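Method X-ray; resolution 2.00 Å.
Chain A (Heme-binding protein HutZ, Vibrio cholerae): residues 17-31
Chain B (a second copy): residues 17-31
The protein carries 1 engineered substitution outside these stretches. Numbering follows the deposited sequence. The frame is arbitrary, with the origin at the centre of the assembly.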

# COMPACT_ATOMS: atom_id res chain seq x y z
N LEU A 17 2.36 -0.79 -8.22
CA LEU A 17 2.90 0.01 -7.13
C LEU A 17 1.82 0.27 -6.11
O LEU A 17 0.65 0.54 -6.46
N GLN A 18 2.19 0.21 -4.84
CA GLN A 18 1.33 0.76 -3.80
C GLN A 18 1.79 2.18 -3.51
O GLN A 18 3.00 2.44 -3.40
N LEU A 19 0.83 3.09 -3.37
CA LEU A 19 1.12 4.51 -3.26
C LEU A 19 0.52 5.15 -2.01
O LEU A 19 -0.62 4.88 -1.66
N ALA A 20 1.31 5.99 -1.35
CA ALA A 20 0.80 6.87 -0.33
C ALA A 20 0.87 8.31 -0.84
O ALA A 20 1.95 8.82 -1.11
N THR A 21 -0.29 8.95 -0.99
CA THR A 21 -0.35 10.32 -1.47
C THR A 21 -0.95 11.21 -0.39
O THR A 21 -1.41 10.72 0.64
N VAL A 22 -0.96 12.51 -0.63
CA VAL A 22 -1.50 13.45 0.35
C VAL A 22 -2.26 14.56 -0.36
O VAL A 22 -1.86 15.00 -1.44
N ASP A 23 -3.34 15.03 0.25
CA ASP A 23 -4.05 16.17 -0.31
C ASP A 23 -3.39 17.48 0.16
O ASP A 23 -2.39 17.45 0.87
N ALA A 24 -3.94 18.62 -0.24
CA ALA A 24 -3.30 19.91 0.02
C ALA A 24 -3.07 20.19 1.50
O ALA A 24 -2.16 20.94 1.87
N GLN A 25 -3.90 19.59 2.35
CA GLN A 25 -3.74 19.73 3.80
C GLN A 25 -2.97 18.57 4.41
O GLN A 25 -2.87 18.46 5.63
N GLY A 26 -2.43 17.71 3.57
CA GLY A 26 -1.64 16.58 4.06
C GLY A 26 -2.42 15.44 4.70
O GLY A 26 -1.89 14.74 5.55
N ARG A 27 -3.68 15.25 4.31
CA ARG A 27 -4.40 14.03 4.67
C ARG A 27 -3.90 12.89 3.77
O ARG A 27 -3.93 13.03 2.54
N PRO A 28 -3.46 11.77 4.38
CA PRO A 28 -2.90 10.62 3.65
C PRO A 28 -3.94 9.81 2.88
O PRO A 28 -5.08 9.68 3.30
N ASN A 29 -3.53 9.23 1.76
CA ASN A 29 -4.37 8.26 1.08
C ASN A 29 -3.49 7.12 0.58
O ASN A 29 -2.39 7.35 0.09
N VAL A 30 -3.95 5.88 0.75
CA VAL A 30 -3.25 4.72 0.20
C VAL A 30 -4.06 4.13 -0.96
O VAL A 30 -5.30 4.11 -0.93
N SER A 31 -3.36 3.70 -1.99
CA SER A 31 -4.01 3.22 -3.20
C SER A 31 -2.99 2.36 -3.91
O SER A 31 -1.88 2.17 -3.40
N LEU B 17 -2.59 -5.06 6.31
CA LEU B 17 -3.11 -3.78 5.87
C LEU B 17 -2.01 -3.02 5.16
O LEU B 17 -0.85 -3.07 5.58
N GLN B 18 -2.36 -2.32 4.09
CA GLN B 18 -1.42 -1.40 3.48
C GLN B 18 -1.77 -0.02 4.03
O GLN B 18 -2.94 0.35 4.09
N LEU B 19 -0.75 0.71 4.45
CA LEU B 19 -0.93 1.94 5.22
C LEU B 19 -0.28 3.13 4.54
O LEU B 19 0.83 3.04 4.03
N ALA B 20 -0.99 4.25 4.57
CA ALA B 20 -0.43 5.53 4.18
C ALA B 20 -0.46 6.40 5.41
O ALA B 20 -1.54 6.69 5.95
N THR B 21 0.73 6.79 5.87
CA THR B 21 0.92 7.63 7.05
C THR B 21 1.62 8.94 6.64
O THR B 21 2.03 9.10 5.48
N VAL B 22 1.72 9.88 7.58
CA VAL B 22 2.34 11.18 7.32
C VAL B 22 3.16 11.61 8.51
O VAL B 22 2.78 11.37 9.66
N ASP B 23 4.31 12.24 8.26
CA ASP B 23 5.08 12.78 9.37
C ASP B 23 4.55 14.16 9.75
O ASP B 23 3.53 14.60 9.23
N ALA B 24 5.26 14.83 10.65
CA ALA B 24 4.79 16.09 11.22
C ALA B 24 4.60 17.21 10.19
O ALA B 24 3.80 18.11 10.39
N GLN B 25 5.34 17.16 9.09
CA GLN B 25 5.15 18.14 8.03
C GLN B 25 4.26 17.62 6.90
O GLN B 25 4.20 18.22 5.83
N GLY B 26 3.58 16.49 7.13
CA GLY B 26 2.64 15.96 6.16
C GLY B 26 3.27 15.29 4.95
O GLY B 26 2.68 15.29 3.87
N ARG B 27 4.45 14.72 5.12
CA ARG B 27 5.07 13.96 4.04
C ARG B 27 4.65 12.51 4.14
O ARG B 27 4.76 11.91 5.21
N PRO B 28 4.17 11.94 3.03
CA PRO B 28 3.59 10.60 3.00
C PRO B 28 4.62 9.48 3.17
O PRO B 28 5.76 9.62 2.76
N ASN B 29 4.19 8.40 3.79
CA ASN B 29 4.93 7.15 3.80
C ASN B 29 3.98 6.01 3.50
O ASN B 29 2.87 5.97 4.03
N VAL B 30 4.42 5.07 2.66
CA VAL B 30 3.64 3.86 2.41
C VAL B 30 4.31 2.64 3.03
O VAL B 30 5.54 2.49 2.98
N SER B 31 3.50 1.78 3.64
CA SER B 31 4.03 0.64 4.39
C SER B 31 2.94 -0.41 4.48
O SER B 31 1.88 -0.24 3.90

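Each copy folds residues 17-31 into a β-hairpin, and the two hairpins meet face to face, burying 625 Å² with no hydrogen bond between them. Strand alternation sets the pattern: Gln18, Ala20, Val22, Pro28 and Val30 of both chains send CA-to-CB toward the partner, while Leu19, Thr21 and Asn29 point away.

Ala20 covers the most surface, and its small side chain lets the backbones come close. The two Ala20 CA atoms lie 4.9 Å apart, and Ala20(A) CB meets Ala20(B) CB at 3.5 Å. Each methyl also sits 3.4 Å from a partner carbonyl, as between Ala20(A) CB and Asn29(B) O, so there is little spare room around it.

Val30, in the p rotamer in both chains, comes next. Val30(A) CB packs 3.5 Å from Ala20(B) CB, and its CG1 lies 3.8 Å from Gln18(B) O. The two valines also touch each other, Val30(A) CG2 to Val30(B) CG2 at 4.1 Å. Pro28, with a C-gamma endo ring, works on the other side of Ala20 along its strand: Pro28(A) CB rests 3.4 Å from Ala20(B) O, and its CD 4.2 Å from Val22(B) CG2. The m rotamer of Val22 brings Val22(A) CG1 to 3.5 Å from Val22(B) CG1.

At Gly26 the positive phi by itself favours glycine. An ideal CB on Gly26(A) would point toward the partner, 3.6 Å from Gly26(B) CA, close but not a clash.

No polar group hydrogen-bonds across the contact; Gln18 points toward the partner, but its OE1 is hydrogen-bonded elsewhere in the structure. Around the turn of chain A, Asp23(A) OD2 accepts from Arg27(A) N at 2.9 Å, and Asp23(A) OD1 forms a salt bridge with Arg27(A) NH1 at 2.8 Å. The rule is small at the centre, branched or cyclic around it, charge beside the turn.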

# COMPACT_ATOMS: atom_id res chain seq x y z
CB LEU A 17 3.40 1.36 -7.66
CG LEU A 17 4.45 1.36 -8.77
CD1 LEU A 17 4.85 2.80 -9.15
CD2 LEU A 17 5.67 0.54 -8.33
CB GLN A 18 1.37 -0.09 -2.52
CG GLN A 18 1.55 -1.58 -2.76
CD GLN A 18 0.51 -2.19 -3.66
OE1 GLN A 18 0.82 -2.87 -4.64
NE2 GLN A 18 -0.75 -1.96 -3.32
CB LEU A 19 0.58 5.26 -4.49
CG LEU A 19 0.84 4.61 -5.85
CD1 LEU A 19 -0.00 5.28 -6.94
CD2 LEU A 19 2.33 4.65 -6.18
CB ALA A 20 1.58 6.72 0.97
CB THR A 21 -1.17 10.42 -2.77
OG1 THR A 21 -2.50 9.94 -2.53
CG2 THR A 21 -0.54 9.58 -3.87
CB VAL A 22 -0.40 14.08 1.22
CG1 VAL A 22 -0.02 13.15 2.36
CG2 VAL A 22 0.81 14.43 0.37
CB ASP A 23 -5.54 16.13 0.03
CG ASP A 23 -5.83 16.37 1.49
OD1 ASP A 23 -6.98 16.13 1.92
OD2 ASP A 23 -4.90 16.82 2.20
CB ALA A 24 -4.10 21.03 -0.62
CB GLN A 25 -5.11 19.86 4.47
CG GLN A 25 -5.85 21.16 4.16
CD GLN A 25 -6.26 21.28 2.71
OE1 GLN A 25 -7.05 20.47 2.20
NE2 GLN A 25 -5.75 22.31 2.03
CB ARG A 27 -5.91 14.21 4.48
CG ARG A 27 -6.51 15.34 5.30
CD ARG A 27 -7.96 15.58 4.94
NE ARG A 27 -8.47 16.82 5.53
CZ ARG A 27 -8.49 17.99 4.91
NH1 ARG A 27 -8.03 18.09 3.66
NH2 ARG A 27 -8.97 19.06 5.52
CB PRO A 28 -2.36 9.73 4.77
CG PRO A 28 -3.28 10.04 5.92
CD PRO A 28 -3.53 11.52 5.82
CB ASN A 29 -5.12 8.93 -0.07
CG ASN A 29 -5.93 7.96 -0.87
OD1 ASN A 29 -5.51 7.53 -1.94
ND2 ASN A 29 -7.10 7.60 -0.36
CB VAL A 30 -2.99 3.65 1.27
CG1 VAL A 30 -4.26 2.99 1.70
CG2 VAL A 30 -1.97 2.62 0.75
CB SER A 31 -4.38 4.40 -4.10
OG SER A 31 -3.22 5.14 -4.44
CB LEU B 17 -3.57 -2.97 7.08
CG LEU B 17 -4.63 -3.62 7.97
CD1 LEU B 17 -4.92 -2.72 9.18
CD2 LEU B 17 -5.89 -3.86 7.19
CB GLN B 18 -1.56 -1.42 1.96
CG GLN B 18 -1.98 -2.79 1.40
CD GLN B 18 -0.96 -3.89 1.63
OE1 GLN B 18 -1.31 -5.06 1.86
NE2 GLN B 18 0.32 -3.53 1.56
CB LEU B 19 -0.28 1.77 6.61
CG LEU B 19 -0.79 0.60 7.45
CD1 LEU B 19 0.04 0.43 8.72
CD2 LEU B 19 -2.30 0.75 7.77
CB ALA B 20 -1.23 6.16 3.05
CB THR B 21 1.70 6.89 8.16
OG1 THR B 21 3.02 6.54 7.70
CG2 THR B 21 0.98 5.59 8.53
CB VAL B 22 1.27 12.28 7.05
CG1 VAL B 22 0.90 12.31 5.58
CG2 VAL B 22 0.03 12.07 7.93
CB ASP B 23 6.58 12.83 9.07
CG ASP B 23 6.94 13.82 7.97
OD1 ASP B 23 8.08 13.72 7.48
OD2 ASP B 23 6.10 14.69 7.61
CB ALA B 24 5.70 16.53 12.35
CB GLN B 25 6.48 18.62 7.45
CG GLN B 25 7.69 17.88 7.97
CD GLN B 25 8.43 18.64 9.06
OE1 GLN B 25 7.96 18.73 10.20
NE2 GLN B 25 9.60 19.18 8.72
CB ARG B 27 6.58 14.02 4.14
CG ARG B 27 7.14 15.39 4.30
CD ARG B 27 8.35 15.30 5.21
NE ARG B 27 9.32 16.33 4.90
CZ ARG B 27 10.13 16.87 5.80
NH1 ARG B 27 10.07 16.50 7.07
NH2 ARG B 27 10.98 17.81 5.41
CB PRO B 28 3.00 10.51 1.59
CG PRO B 28 3.81 11.44 0.78
CD PRO B 28 4.16 12.57 1.70
CB ASN B 29 5.57 6.92 5.17
CG ASN B 29 6.38 5.64 5.21
OD1 ASN B 29 5.97 4.64 5.80
ND2 ASN B 29 7.53 5.66 4.53
CB VAL B 30 3.36 3.63 0.90
CG1 VAL B 30 4.58 3.08 0.22
CG2 VAL B 30 2.16 2.69 0.72
CB SER B 31 4.41 1.10 5.80
OG SER B 31 3.25 1.52 6.52